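Local coordinates for glycerol uptake operon antiterminator regulatory protein (Listeria monocytogenes str. 4b, PDB 3KTS) that probably regulates glycerol uptake genes by transcription antitermination in response to glycerol 3-phosphate, using a single TIM-barrel-like domain, at residues Q10-A16 / L30-L36; M22-L28 / Y49-K55; I123-D129 / L149-V153; P83-T89 / M102-R107. All coordinates share one frame; numbering follows the deposited sequence.

How the contacts relate
All four contacts lie in one domain, a curled parallel sheet wrapped by helices in the manner of a TIM barrel. Contacts 1 and 4 are pairs of neighbouring strands in that sheet, each the two strands of a beta-alpha-beta unit, with centres about 13 Å apart. Contacts 2 and 3 belong to the outer layer, their centres about 29 Å apart on opposite sides of the chain's centre. The segments of contacts 1 and 2 alternate along the chain and touch through Ile-25 and Lys-55; contact 4 follows, then contact 3. Gln-51 of contact 2 and Asp-129 of contact 3 probably hydrogen-bond to Asp-84 and Ala-104 of contact 4, so outer elements meet the sheet at several points.

Contact 1. Residues Q10-A16 / L30-L36; sequences QSIIPAA and LTYMVML
Gln-10 lays its side chain across to Leu-30, Thr-31 and Tyr-32 just before the strands pair. With CG trans to N (chi1 -169°), the extended chain carries the amide to the Tyr-32 backbone. NE2 gives a bond to Tyr-32 O at 2.9 Å, on a lone pair, whereas Tyr-32 N approaches OE1 nearly side-on, at 3.1 Å. NE2 also reaches Ile-12 O, so a buried amide stands in for strand pairing and is held against rotation. Leu-30 rests its CB against NE2 and sends CD1 to Pro-14 CD, 3.9 Å away. Further on, Ala-16 pairs with Met-35 and is gripped twice, its N binding Val-34 O at 2.7 Å and its O accepting from Leu-36 N; its small CB suits the side under helix 20-25, by Asp-21. The parallel strands 12-16 and 32-39 are neighbours in the barrel wall: helix 20-25, which links them, covers Pro-14, Ala-16, Met-33 and Met-35, and strands 173-178 and 56-60 continue the sheet beyond them.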
loop_
_atom_site.group_PDB
_atom_site.type_symbol
_atom_site.label_atom_id
_atom_site.label_comp_id
_atom_site.label_asym_id
_atom_site.label_seq_id
_atom_site.Cartn_x
_atom_site.Cartn_y
_atom_site.Cartn_z
ATOM N N GLN A 10 -3.241 -7.257 -11.462
ATOM C CA GLN A 10 -3.080 -5.816 -11.472
ATOM C C GLN A 10 -1.664 -5.500 -11.016
ATOM O O GLN A 10 -1.335 -5.669 -9.843
ATOM C CB GLN A 10 -4.097 -5.140 -10.563
ATOM C CG GLN A 10 -4.132 -3.637 -10.749
ATOM C CD GLN A 10 -4.977 -2.952 -9.717
ATOM O OE1 GLN A 10 -5.762 -3.596 -9.019
ATOM N NE2 GLN A 10 -4.817 -1.634 -9.596
ATOM N N SER A 11 -0.839 -5.052 -11.958
ATOM C CA SER A 11 0.593 -4.865 -11.741
ATOM C C SER A 11 0.935 -3.481 -11.203
ATOM O O SER A 11 1.791 -3.347 -10.329
ATOM C CB SER A 11 1.356 -5.125 -13.035
ATOM O OG SER A 11 1.133 -6.450 -13.474
ATOM N N ILE A 12 0.277 -2.461 -11.739
ATOM C CA ILE A 12 0.448 -1.100 -11.264
ATOM C C ILE A 12 -0.731 -0.744 -10.366
ATOM O O ILE A 12 -1.900 -0.917 -10.734
ATOM C CB ILE A 12 0.613 -0.086 -12.437
ATOM C CG1 ILE A 12 2.059 -0.056 -12.924
ATOM C CG2 ILE A 12 0.257 1.331 -12.019
ATOM C CD1 ILE A 12 2.373 -1.063 -13.986
ATOM N N ILE A 13 -0.405 -0.299 -9.161
ATOM C CA ILE A 13 -1.379 0.268 -8.260
ATOM C C ILE A 13 -0.994 1.735 -8.136
ATOM O O ILE A 13 -0.033 2.060 -7.447
ATOM C CB ILE A 13 -1.363 -0.431 -6.889
ATOM C CG1 ILE A 13 -1.498 -1.955 -7.054
ATOM C CG2 ILE A 13 -2.478 0.120 -6.016
ATOM C CD1 ILE A 13 -1.428 -2.743 -5.751
ATOM N N PRO A 14 -1.712 2.622 -8.848
ATOM C CA PRO A 14 -1.403 4.050 -8.834
ATOM C C PRO A 14 -1.488 4.663 -7.443
ATOM O O PRO A 14 -2.339 4.274 -6.643
ATOM C CB PRO A 14 -2.482 4.651 -9.747
ATOM C CG PRO A 14 -3.565 3.651 -9.786
ATOM C CD PRO A 14 -2.857 2.334 -9.728
ATOM N N ALA A 15 -0.599 5.611 -7.170
ATOM C CA ALA A 15 -0.510 6.235 -5.858
ATOM C C ALA A 15 -0.778 7.729 -5.959
ATOM O O ALA A 15 0.003 8.464 -6.555
ATOM C CB ALA A 15 0.862 5.968 -5.238
ATOM N N ALA A 16 -1.885 8.169 -5.368
ATOM C CA ALA A 16 -2.305 9.561 -5.440
ATOM C C ALA A 16 -1.740 10.395 -4.297
ATOM O O ALA A 16 -1.912 10.040 -3.130
ATOM C CB ALA A 16 -3.828 9.651 -5.451
ATOM N N LEU A 30 -7.431 0.242 -14.165
ATOM C CA LEU A 30 -6.900 -0.356 -12.941
ATOM C C LEU A 30 -7.878 -0.180 -11.782
ATOM O O LEU A 30 -8.361 0.920 -11.545
ATOM C CB LEU A 30 -5.549 0.281 -12.597
ATOM C CG LEU A 30 -4.507 0.388 -13.722
ATOM C CD1 LEU A 30 -3.520 1.506 -13.435
ATOM C CD2 LEU A 30 -3.773 -0.936 -13.963
ATOM N N THR A 31 -8.167 -1.266 -11.069
ATOM C CA THR A 31 -9.199 -1.256 -10.021
ATOM C C THR A 31 -8.740 -0.736 -8.641
ATOM O O THR A 31 -9.443 0.066 -8.024
ATOM C CB THR A 31 -9.947 -2.629 -9.911
ATOM O OG1 THR A 31 -10.624 -2.720 -8.648
ATOM C CG2 THR A 31 -8.986 -3.819 -10.075
ATOM N N TYR A 32 -7.574 -1.179 -8.167
ATOM C CA TYR A 32 -7.026 -0.707 -6.876
ATOM C C TYR A 32 -6.157 0.549 -6.974
ATOM O O TYR A 32 -5.304 0.665 -7.862
ATOM C CB TYR A 32 -6.236 -1.811 -6.178
ATOM C CG TYR A 32 -7.082 -2.724 -5.327
ATOM C CD1 TYR A 32 -7.653 -3.877 -5.858
ATOM C CD2 TYR A 32 -7.300 -2.440 -3.983
ATOM C CE1 TYR A 32 -8.424 -4.717 -5.072
ATOM C CE2 TYR A 32 -8.065 -3.272 -3.189
ATOM C CZ TYR A 32 -8.626 -4.405 -3.740
ATOM O OH TYR A 32 -9.397 -5.218 -2.948
ATOM N N MET A 33 -6.379 1.481 -6.051
ATOM C CA MET A 33 -5.594 2.712 -5.976
ATOM C C MET A 33 -5.002 2.917 -4.578
ATOM O O MET A 33 -5.457 2.307 -3.602
ATOM C CB MET A 33 -6.440 3.923 -6.374
ATOM C CG MET A 33 -7.403 4.402 -5.294
ATOM S SD MET A 33 -7.631 6.188 -5.353
ATOM C CE MET A 33 -8.849 6.337 -6.658
ATOM N N VAL A 34 -3.990 3.773 -4.488
ATOM C CA VAL A 34 -3.375 4.101 -3.209
ATOM C C VAL A 34 -3.469 5.595 -2.918
ATOM O O VAL A 34 -3.156 6.425 -3.772
ATOM C CB VAL A 34 -1.896 3.673 -3.166
ATOM C CG1 VAL A 34 -1.199 4.288 -1.962
ATOM C CG2 VAL A 34 -1.785 2.156 -3.137
ATOM N N MET A 35 -3.902 5.932 -1.707
ATOM C CA MET A 35 -4.054 7.326 -1.307
ATOM C C MET A 35 -3.023 7.712 -0.252
ATOM O O MET A 35 -3.028 7.180 0.858
ATOM C CB MET A 35 -5.468 7.582 -0.781
ATOM C CG MET A 35 -6.125 8.827 -1.350
ATOM S SD MET A 35 -7.830 9.029 -0.797
ATOM C CE MET A 35 -8.700 8.047 -2.016
ATOM N N LEU A 36 -2.141 8.641 -0.605
ATOM C CA LEU A 36 -0.876 8.803 0.100
ATOM C C LEU A 36 -0.996 9.831 1.220
ATOM O O LEU A 36 -1.001 9.481 2.400
ATOM C CB LEU A 36 0.232 9.213 -0.874
ATOM C CG LEU A 36 1.032 8.074 -1.509
ATOM C CD1 LEU A 36 1.732 8.548 -2.773
ATOM C CD2 LEU A 36 2.036 7.503 -0.517
#

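Contact 2. Residues M22-L28 / Y49-K55; sequences MEKILEL and YAQAGGK
Lys-55 reaches from the loop after helix 43-52 past Leu-26 to Leu-28, at the C-terminal end of helix 20-25, where its ammonium meets backbone carbonyls. From CB the chain leaves beside the backbone N (chi1 -59°), and CG passes Leu-26 CD1 at 4.0 Å. CD packs against the carbonyl oxygens of Leu-30 and Thr-31, the residues that lead into strand 32-39. CE approaches Leu-28 O, and a final bend at chi4 (79°) turns NZ to the turn: it donates to Leu-28 O at 2.8 Å and lies 2.6 Å from Ile-25 O. Lysine suits this place because its long aliphatic stem can lie against leucine while the charge at its tip meets carbonyl oxygens gathered by the type I turn from Ile-25 to Leu-28; those dipoles would probably favour the charged form.

Leu-26 fills the middle, its other branch, CD2, meeting Tyr-49 CE2 at 3.7 Å. On the more exposed side Glu-23 OE1 lies at the edge of the Tyr-49 ring, close to its plane and 3.3 Å from CE2, with carboxylate and ring planes 65° apart. On the inner side Met-22 SD touches the small Ala-50 CB, both near Met-33 or Met-35 of the sheet. The Lys-55 link is particular to this protein, but neighbouring helices packed side by side around a parallel beta-barrel are characteristic of the TIM-barrel fold.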
loop_
_atom_site.group_PDB
_atom_site.type_symbol
_atom_site.label_atom_id
_atom_site.label_comp_id
_atom_site.label_asym_id
_atom_site.label_seq_id
_atom_site.Cartn_x
_atom_site.Cartn_y
_atom_site.Cartn_z
ATOM N N MET A 22 -6.256 11.751 -8.032
ATOM C CA MET A 22 -7.290 10.721 -8.001
ATOM C C MET A 22 -8.300 10.894 -9.143
ATOM O O MET A 22 -8.942 9.926 -9.558
ATOM C CB MET A 22 -7.973 10.640 -6.627
ATOM C CG MET A 22 -9.334 11.307 -6.524
ATOM S SD MET A 22 -10.289 10.629 -5.169
ATOM C CE MET A 22 -9.439 11.388 -3.784
ATOM N N GLU A 23 -8.429 12.124 -9.643
ATOM C CA GLU A 23 -9.234 12.406 -10.827
ATOM C C GLU A 23 -8.583 11.804 -12.057
ATOM O O GLU A 23 -9.265 11.226 -12.904
ATOM C CB GLU A 23 -9.421 13.913 -11.018
ATOM C CG GLU A 23 -10.866 14.384 -10.898
ATOM C CD GLU A 23 -11.460 14.137 -9.525
ATOM O OE1 GLU A 23 -12.283 13.205 -9.396
ATOM O OE2 GLU A 23 -11.100 14.868 -8.578
ATOM N N LYS A 24 -7.260 11.937 -12.130
ATOM C CA LYS A 24 -6.458 11.350 -13.198
ATOM C C LYS A 24 -6.637 9.834 -13.253
ATOM O O LYS A 24 -6.812 9.271 -14.333
ATOM C CB LYS A 24 -4.975 11.699 -13.016
ATOM C CG LYS A 24 -4.623 13.185 -13.136
ATOM C CD LYS A 24 -4.340 13.603 -14.573
ATOM C CE LYS A 24 -3.904 15.060 -14.654
ATOM N NZ LYS A 24 -3.721 15.510 -16.066
ATOM N N ILE A 25 -6.624 9.184 -12.089
ATOM C CA ILE A 25 -6.704 7.719 -12.031
ATOM C C ILE A 25 -8.126 7.173 -12.035
ATOM O O ILE A 25 -8.326 5.962 -12.100
ATOM C CB ILE A 25 -5.870 7.103 -10.868
ATOM C CG1 ILE A 25 -6.487 7.393 -9.499
ATOM C CG2 ILE A 25 -4.452 7.597 -10.921
ATOM C CD1 ILE A 25 -5.542 7.098 -8.326
ATOM N N LEU A 26 -9.111 8.065 -11.980
ATOM C CA LEU A 26 -10.512 7.653 -12.017
ATOM C C LEU A 26 -10.916 7.293 -13.449
ATOM O O LEU A 26 -11.929 6.627 -13.669
ATOM C CB LEU A 26 -11.409 8.754 -11.440
ATOM C CG LEU A 26 -12.314 8.424 -10.242
ATOM C CD1 LEU A 26 -11.546 7.782 -9.088
ATOM C CD2 LEU A 26 -13.002 9.684 -9.753
ATOM N N GLU A 27 -10.096 7.715 -14.410
ATOM C CA GLU A 27 -10.312 7.431 -15.824
ATOM C C GLU A 27 -9.462 6.252 -16.296
ATOM O O GLU A 27 -9.103 6.172 -17.473
ATOM C CB GLU A 27 -9.969 8.665 -16.662
ATOM C CG GLU A 27 -10.594 9.969 -16.181
ATOM C CD GLU A 27 -9.876 11.201 -16.718
ATOM O OE1 GLU A 27 -8.846 11.050 -17.415
ATOM O OE2 GLU A 27 -10.340 12.328 -16.437
ATOM N N LEU A 28 -9.137 5.338 -15.386
ATOM C CA LEU A 28 -8.232 4.232 -15.702
ATOM C C LEU A 28 -8.822 2.853 -15.424
ATOM O O LEU A 28 -9.682 2.693 -14.560
ATOM C CB LEU A 28 -6.903 4.403 -14.963
ATOM C CG LEU A 28 -5.691 4.944 -15.729
ATOM C CD1 LEU A 28 -5.908 6.332 -16.322
ATOM C CD2 LEU A 28 -4.486 4.953 -14.801
ATOM N N TYR A 49 -16.131 8.853 -2.749
ATOM C CA TYR A 49 -16.099 9.331 -4.133
ATOM C C TYR A 49 -15.224 8.457 -5.026
ATOM O O TYR A 49 -15.490 8.323 -6.221
ATOM C CB TYR A 49 -15.647 10.793 -4.222
ATOM C CG TYR A 49 -15.835 11.396 -5.598
ATOM C CD1 TYR A 49 -17.106 11.733 -6.066
ATOM C CD2 TYR A 49 -14.742 11.617 -6.438
ATOM C CE1 TYR A 49 -17.283 12.276 -7.335
ATOM C CE2 TYR A 49 -14.911 12.164 -7.705
ATOM C CZ TYR A 49 -16.180 12.490 -8.145
ATOM O OH TYR A 49 -16.348 13.029 -9.397
ATOM N N ALA A 50 -14.183 7.865 -4.447
ATOM C CA ALA A 50 -13.311 6.966 -5.193
ATOM C C ALA A 50 -13.960 5.597 -5.342
ATOM O O ALA A 50 -13.803 4.938 -6.368
ATOM C CB ALA A 50 -11.969 6.854 -4.526
ATOM N N GLN A 51 -14.707 5.186 -4.318
ATOM C CA GLN A 51 -15.453 3.928 -4.361
ATOM C C GLN A 51 -16.701 4.022 -5.244
ATOM O O GLN A 51 -17.195 3.002 -5.734
ATOM C CB GLN A 51 -15.819 3.467 -2.952
ATOM C CG GLN A 51 -14.641 2.932 -2.160
ATOM C CD GLN A 51 -14.927 2.842 -0.676
ATOM O OE1 GLN A 51 -15.614 3.690 -0.109
ATOM N NE2 GLN A 51 -14.392 1.808 -0.035
ATOM N N ALA A 52 -17.199 5.243 -5.449
ATOM C CA ALA A 52 -18.310 5.489 -6.371
ATOM C C ALA A 52 -17.891 5.311 -7.834
ATOM O O ALA A 52 -18.725 5.009 -8.690
ATOM C CB ALA A 52 -18.898 6.880 -6.153
ATOM N N GLY A 53 -16.600 5.494 -8.109
ATOM C CA GLY A 53 -16.053 5.315 -9.454
ATOM C C GLY A 53 -15.491 3.926 -9.704
ATOM O O GLY A 53 -14.663 3.738 -10.598
ATOM N N GLY A 54 -15.938 2.958 -8.905
ATOM C CA GLY A 54 -15.525 1.559 -9.035
ATOM C C GLY A 54 -14.086 1.262 -8.647
ATOM O O GLY A 54 -13.551 0.208 -9.003
ATOM N N LYS A 55 -13.462 2.189 -7.918
ATOM C CA LYS A 55 -12.070 2.049 -7.506
ATOM C C LYS A 55 -11.979 1.656 -6.044
ATOM O O LYS A 55 -12.604 2.280 -5.185
ATOM C CB LYS A 55 -11.276 3.344 -7.751
ATOM C CG LYS A 55 -11.250 3.832 -9.198
ATOM C CD LYS A 55 -10.754 2.745 -10.127
ATOM C CE LYS A 55 -11.071 3.051 -11.569
ATOM N NZ LYS A 55 -10.112 4.038 -12.121
#

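Contact 3. Residues I123-D129 / L149-V153; sequences IQKVQPD and LHIPV
Ile-151, in the loop after helix 139-149, packs between Ile-123 of helix 113-126 and Pro-128 just after it, and makes the tight part of the contact. Its CD1 spans the two, 3.9 Å from Ile-123 CG2, where the side chains run antiparallel alongside each other, and 4.0 Å from Pro-128 CD, where it stands roughly perpendicular to the ring. The CG2 branch, trans to the backbone N, rests on the Pro-128 and Asp-129 backbone, 3.6 Å from Asp-129 O. A branched apolar residue suits this corner because it can fill both places at once.

The outer side is looser and more polar. Leu-149 CD1 packs on Ile-123 CG2 at 4.2 Å. Positive phi at Gln-127 ends the helix, and a bend at chi2 (-60°) brings its NE2 to Gln-124 O at 2.9 Å, tilted 34° from the carbonyl plane. Such packing of a helix C-terminus and the loop leading to strand 130-134 against the next helix-to-strand loop, before strand 153-156, fits successive beta-alpha units of a TIM barrel.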
loop_
_atom_site.group_PDB
_atom_site.type_symbol
_atom_site.label_atom_id
_atom_site.label_comp_id
_atom_site.label_asym_id
_atom_site.label_seq_id
_atom_site.Cartn_x
_atom_site.Cartn_y
_atom_site.Cartn_z
ATOM N N ILE A 123 7.159 -7.913 11.252
ATOM C CA ILE A 123 6.351 -8.708 10.323
ATOM C C ILE A 123 5.995 -10.059 10.946
ATOM O O ILE A 123 4.848 -10.506 10.865
ATOM C CB ILE A 123 7.094 -8.910 8.976
ATOM C CG1 ILE A 123 7.078 -7.614 8.165
ATOM C CG2 ILE A 123 6.466 -10.024 8.149
ATOM C CD1 ILE A 123 8.130 -7.567 7.082
ATOM N N GLN A 124 6.986 -10.679 11.587
ATOM C CA GLN A 124 6.814 -11.958 12.263
ATOM C C GLN A 124 5.785 -11.862 13.379
ATOM O O GLN A 124 4.963 -12.765 13.544
ATOM C CB GLN A 124 8.152 -12.446 12.834
ATOM C CG GLN A 124 8.206 -13.948 13.114
ATOM C CD GLN A 124 8.136 -14.789 11.843
ATOM O OE1 GLN A 124 8.734 -14.446 10.820
ATOM N NE2 GLN A 124 7.403 -15.899 11.908
ATOM N N LYS A 125 5.836 -10.759 14.125
ATOM C CA LYS A 125 4.939 -10.525 15.253
ATOM C C LYS A 125 3.494 -10.243 14.819
ATOM O O LYS A 125 2.569 -10.910 15.279
ATOM C CB LYS A 125 5.480 -9.401 16.157
ATOM C CG LYS A 125 4.441 -8.784 17.112
ATOM C CD LYS A 125 5.053 -7.845 18.143
ATOM C CE LYS A 125 5.550 -8.612 19.366
ATOM N NZ LYS A 125 5.930 -7.708 20.491
ATOM N N VAL A 126 3.300 -9.275 13.929
ATOM C CA VAL A 126 1.946 -8.775 13.663
ATOM C C VAL A 126 1.217 -9.516 12.540
ATOM O O VAL A 126 -0.003 -9.388 12.400
ATOM C CB VAL A 126 1.915 -7.242 13.425
ATOM C CG1 VAL A 126 2.615 -6.501 14.573
ATOM C CG2 VAL A 126 2.539 -6.890 12.085
ATOM N N GLN A 127 1.973 -10.296 11.772
ATOM C CA GLN A 127 1.458 -11.106 10.668
ATOM C C GLN A 127 0.574 -10.311 9.707
ATOM O O GLN A 127 -0.638 -10.522 9.657
ATOM C CB GLN A 127 0.728 -12.357 11.188
ATOM C CG GLN A 127 1.639 -13.431 11.744
ATOM C CD GLN A 127 2.626 -13.939 10.713
ATOM O OE1 GLN A 127 2.244 -14.312 9.600
ATOM N NE2 GLN A 127 3.906 -13.950 11.074
ATOM N N PRO A 128 1.179 -9.399 8.929
ATOM C CA PRO A 128 0.345 -8.573 8.083
ATOM C C PRO A 128 -0.191 -9.371 6.916
ATOM O O PRO A 128 0.386 -10.394 6.547
ATOM C CB PRO A 128 1.313 -7.504 7.590
ATOM C CG PRO A 128 2.627 -8.162 7.585
ATOM C CD PRO A 128 2.614 -9.101 8.748
ATOM N N ASP A 129 -1.294 -8.903 6.346
ATOM C CA ASP A 129 -1.883 -9.530 5.172
ATOM C C ASP A 129 -0.973 -9.366 3.968
ATOM O O ASP A 129 -0.990 -10.186 3.055
ATOM C CB ASP A 129 -3.254 -8.921 4.867
ATOM C CG ASP A 129 -4.272 -9.161 5.974
ATOM O OD1 ASP A 129 -4.287 -10.273 6.554
ATOM O OD2 ASP A 129 -5.065 -8.235 6.257
ATOM N N LEU A 149 9.319 -15.702 4.461
ATOM C CA LEU A 149 8.106 -16.147 5.136
ATOM C C LEU A 149 7.087 -16.691 4.141
ATOM O O LEU A 149 6.352 -17.630 4.442
ATOM C CB LEU A 149 7.491 -15.002 5.945
ATOM C CG LEU A 149 8.417 -14.306 6.945
ATOM C CD1 LEU A 149 8.910 -12.979 6.388
ATOM C CD2 LEU A 149 7.712 -14.103 8.278
ATOM N N HIS A 150 7.050 -16.094 2.954
ATOM C CA HIS A 150 5.818 -16.004 2.180
ATOM C C HIS A 150 4.692 -15.392 3.006
ATOM O O HIS A 150 3.772 -16.090 3.432
ATOM C CB HIS A 150 5.404 -17.386 1.669
ATOM C CG HIS A 150 4.877 -17.379 0.268
ATOM N ND1 HIS A 150 5.605 -16.895 -0.799
ATOM C CD2 HIS A 150 3.694 -17.795 -0.242
ATOM C CE1 HIS A 150 4.892 -17.015 -1.905
ATOM N NE2 HIS A 150 3.729 -17.558 -1.594
ATOM N N ILE A 151 4.771 -14.085 3.229
ATOM C CA ILE A 151 3.681 -13.181 2.879
ATOM C C ILE A 151 3.955 -12.471 1.557
ATOM O O ILE A 151 5.105 -12.202 1.214
ATOM C CB ILE A 151 3.448 -12.127 3.978
ATOM C CG1 ILE A 151 3.022 -12.801 5.283
ATOM C CG2 ILE A 151 2.407 -11.112 3.532
ATOM C CD1 ILE A 151 3.678 -12.218 6.516
ATOM N N PRO A 152 2.890 -12.172 0.821
ATOM C CA PRO A 152 3.008 -11.414 -0.430
ATOM C C PRO A 152 3.568 -10.016 -0.194
ATOM O O PRO A 152 3.203 -9.362 0.783
ATOM C CB PRO A 152 1.559 -11.325 -0.915
ATOM C CG PRO A 152 0.748 -11.390 0.329
ATOM C CD PRO A 152 1.490 -12.308 1.257
ATOM N N VAL A 153 4.449 -9.569 -1.083
ATOM C CA VAL A 153 5.018 -8.220 -0.993
ATOM C C VAL A 153 4.710 -7.341 -2.215
ATOM O O VAL A 153 4.805 -7.790 -3.357
ATOM C CB VAL A 153 6.550 -8.194 -0.589
ATOM C CG1 VAL A 153 6.981 -9.495 0.061
ATOM C CG2 VAL A 153 7.465 -7.871 -1.760
#

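Contact 4. Residues P83-T89 / M102-R107; sequences PDGIIST and MLAIQR
Ile-87 and Ile-105 run alongside each other in the same direction, with their CG1 atoms 3.8 Å apart. Beta-branched residues suit such extended strands, and these two pack on the same face of the sheet. At the N-terminal end, Met-102 bends at chi2 (-90°) so that CE meets Pro-83 CD at 3.5 Å and SD lies near Gly-85 CA; glycine there keeps the backbone slim beside Leu-103. Along the strands, parallel backbone bonds alternate: Ile-86 N to Leu-103 O at 2.9 Å, then Ile-105 N to Ile-86 O at 3.0 Å, while that from Ser-88 N to Ile-105 O is weak.

Beyond, Arg-107 N binds Ser-88 O and Thr-89 OG1 donates to Arg-107 O at 3.0 Å, from above the carbonyl plane. Ser-88, on the helix-side face with Ile-86 and Ala-104, bonds Asp-62 through OG. On the isoleucines' side, Arg-107 NE forms a salt bridge with Glu-132. An unidentified molecule lies near Arg-107; such molecules often mark pockets, but binding of a phosphate-bearing effector here is only a possibility.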
loop_
_atom_site.group_PDB
_atom_site.type_symbol
_atom_site.label_atom_id
_atom_site.label_comp_id
_atom_site.label_asym_id
_atom_site.label_seq_id
_atom_site.Cartn_x
_atom_site.Cartn_y
_atom_site.Cartn_z
ATOM N N PRO A 83 -11.915 2.412 3.871
ATOM C CA PRO A 83 -11.309 2.069 2.591
ATOM C C PRO A 83 -11.349 0.562 2.404
ATOM O O PRO A 83 -11.894 -0.149 3.241
ATOM C CB PRO A 83 -9.871 2.557 2.747
ATOM C CG PRO A 83 -9.605 2.482 4.201
ATOM C CD PRO A 83 -10.901 2.801 4.870
ATOM N N ASP A 84 -10.781 0.071 1.314
ATOM C CA ASP A 84 -10.772 -1.364 1.069
ATOM C C ASP A 84 -9.565 -2.043 1.713
ATOM O O ASP A 84 -9.526 -3.270 1.855
ATOM C CB ASP A 84 -10.859 -1.627 -0.428
ATOM C CG ASP A 84 -12.128 -1.048 -1.033
ATOM O OD1 ASP A 84 -13.076 -1.824 -1.267
ATOM O OD2 ASP A 84 -12.191 0.182 -1.244
ATOM N N GLY A 85 -8.592 -1.224 2.110
ATOM C CA GLY A 85 -7.415 -1.679 2.838
ATOM C C GLY A 85 -6.688 -0.512 3.471
ATOM O O GLY A 85 -6.876 0.633 3.052
ATOM N N ILE A 86 -5.877 -0.789 4.494
ATOM C CA ILE A 86 -5.039 0.252 5.110
ATOM C C ILE A 86 -3.544 -0.078 5.063
ATOM O O ILE A 86 -3.134 -1.244 5.068
ATOM C CB ILE A 86 -5.452 0.627 6.574
ATOM C CG1 ILE A 86 -4.945 -0.405 7.586
ATOM C CG2 ILE A 86 -6.958 0.846 6.697
ATOM C CD1 ILE A 86 -4.449 0.204 8.886
ATOM N N ILE A 87 -2.730 0.966 4.992
ATOM C CA ILE A 87 -1.289 0.803 4.995
ATOM C C ILE A 87 -0.735 1.582 6.159
ATOM O O ILE A 87 -0.999 2.776 6.299
ATOM C CB ILE A 87 -0.637 1.289 3.684
ATOM C CG1 ILE A 87 -1.207 0.516 2.489
ATOM C CG2 ILE A 87 0.889 1.128 3.747
ATOM C CD1 ILE A 87 -0.961 1.168 1.156
ATOM N N SER A 88 0.013 0.889 7.006
ATOM C CA SER A 88 0.705 1.530 8.103
ATOM C C SER A 88 2.100 0.949 8.299
ATOM O O SER A 88 2.407 -0.167 7.869
ATOM C CB SER A 88 -0.099 1.400 9.391
ATOM O OG SER A 88 0.555 2.077 10.449
ATOM N N THR A 89 2.940 1.730 8.958
ATOM C CA THR A 89 4.297 1.326 9.246
ATOM C C THR A 89 4.336 0.846 10.701
ATOM O O THR A 89 5.247 0.119 11.118
ATOM C CB THR A 89 5.261 2.501 8.958
ATOM O OG1 THR A 89 6.448 2.017 8.318
ATOM C CG2 THR A 89 5.589 3.296 10.217
ATOM N N MET A 102 -9.830 -6.006 8.068
ATOM C CA MET A 102 -9.330 -5.113 7.027
ATOM C C MET A 102 -8.063 -5.659 6.407
ATOM O O MET A 102 -7.284 -6.358 7.067
ATOM C CB MET A 102 -9.012 -3.742 7.605
ATOM C CG MET A 102 -10.047 -2.706 7.333
ATOM S SD MET A 102 -9.773 -1.801 5.802
ATOM C CE MET A 102 -10.895 -0.478 6.184
ATOM N N LEU A 103 -7.861 -5.320 5.138
ATOM C CA LEU A 103 -6.648 -5.663 4.426
ATOM C C LEU A 103 -5.538 -4.796 5.004
ATOM O O LEU A 103 -5.436 -3.607 4.696
ATOM C CB LEU A 103 -6.819 -5.377 2.929
ATOM C CG LEU A 103 -6.223 -6.242 1.808
ATOM C CD1 LEU A 103 -5.780 -5.339 0.669
ATOM C CD2 LEU A 103 -5.064 -7.108 2.245
ATOM N N ALA A 104 -4.734 -5.394 5.875
ATOM C CA ALA A 104 -3.635 -4.687 6.516
ATOM C C ALA A 104 -2.316 -4.967 5.803
ATOM O O ALA A 104 -1.783 -6.080 5.872
ATOM C CB ALA A 104 -3.545 -5.070 7.975
ATOM N N ILE A 105 -1.800 -3.957 5.107
ATOM C CA ILE A 105 -0.476 -4.058 4.490
ATOM C C ILE A 105 0.572 -3.239 5.270
ATOM O O ILE A 105 0.346 -2.076 5.594
ATOM C CB ILE A 105 -0.506 -3.810 2.930
ATOM C CG1 ILE A 105 0.608 -2.863 2.473
ATOM C CG2 ILE A 105 -1.916 -3.373 2.424
ATOM C CD1 ILE A 105 0.596 -2.607 0.984
ATOM N N GLN A 106 1.697 -3.873 5.597
ATOM C CA GLN A 106 2.731 -3.248 6.427
ATOM C C GLN A 106 3.867 -2.653 5.608
ATOM O O GLN A 106 4.479 -3.331 4.783
ATOM C CB GLN A 106 3.301 -4.244 7.432
ATOM C CG GLN A 106 4.108 -3.587 8.551
ATOM C CD GLN A 106 4.986 -4.561 9.307
ATOM O OE1 GLN A 106 6.127 -4.248 9.648
ATOM N NE2 GLN A 106 4.463 -5.751 9.564
ATOM N N ARG A 107 4.156 -1.382 5.864
ATOM C CA ARG A 107 5.152 -0.650 5.101
ATOM C C ARG A 107 6.530 -0.825 5.710
ATOM O O ARG A 107 6.721 -0.641 6.912
ATOM C CB ARG A 107 4.790 0.826 5.064
ATOM C CG ARG A 107 5.260 1.516 3.821
ATOM C CD ARG A 107 4.797 2.953 3.782
ATOM N NE ARG A 107 4.929 3.534 2.448
ATOM C CZ ARG A 107 4.832 4.832 2.187
ATOM N NH1 ARG A 107 4.590 5.697 3.169
ATOM N NH2 ARG A 107 4.957 5.267 0.939
#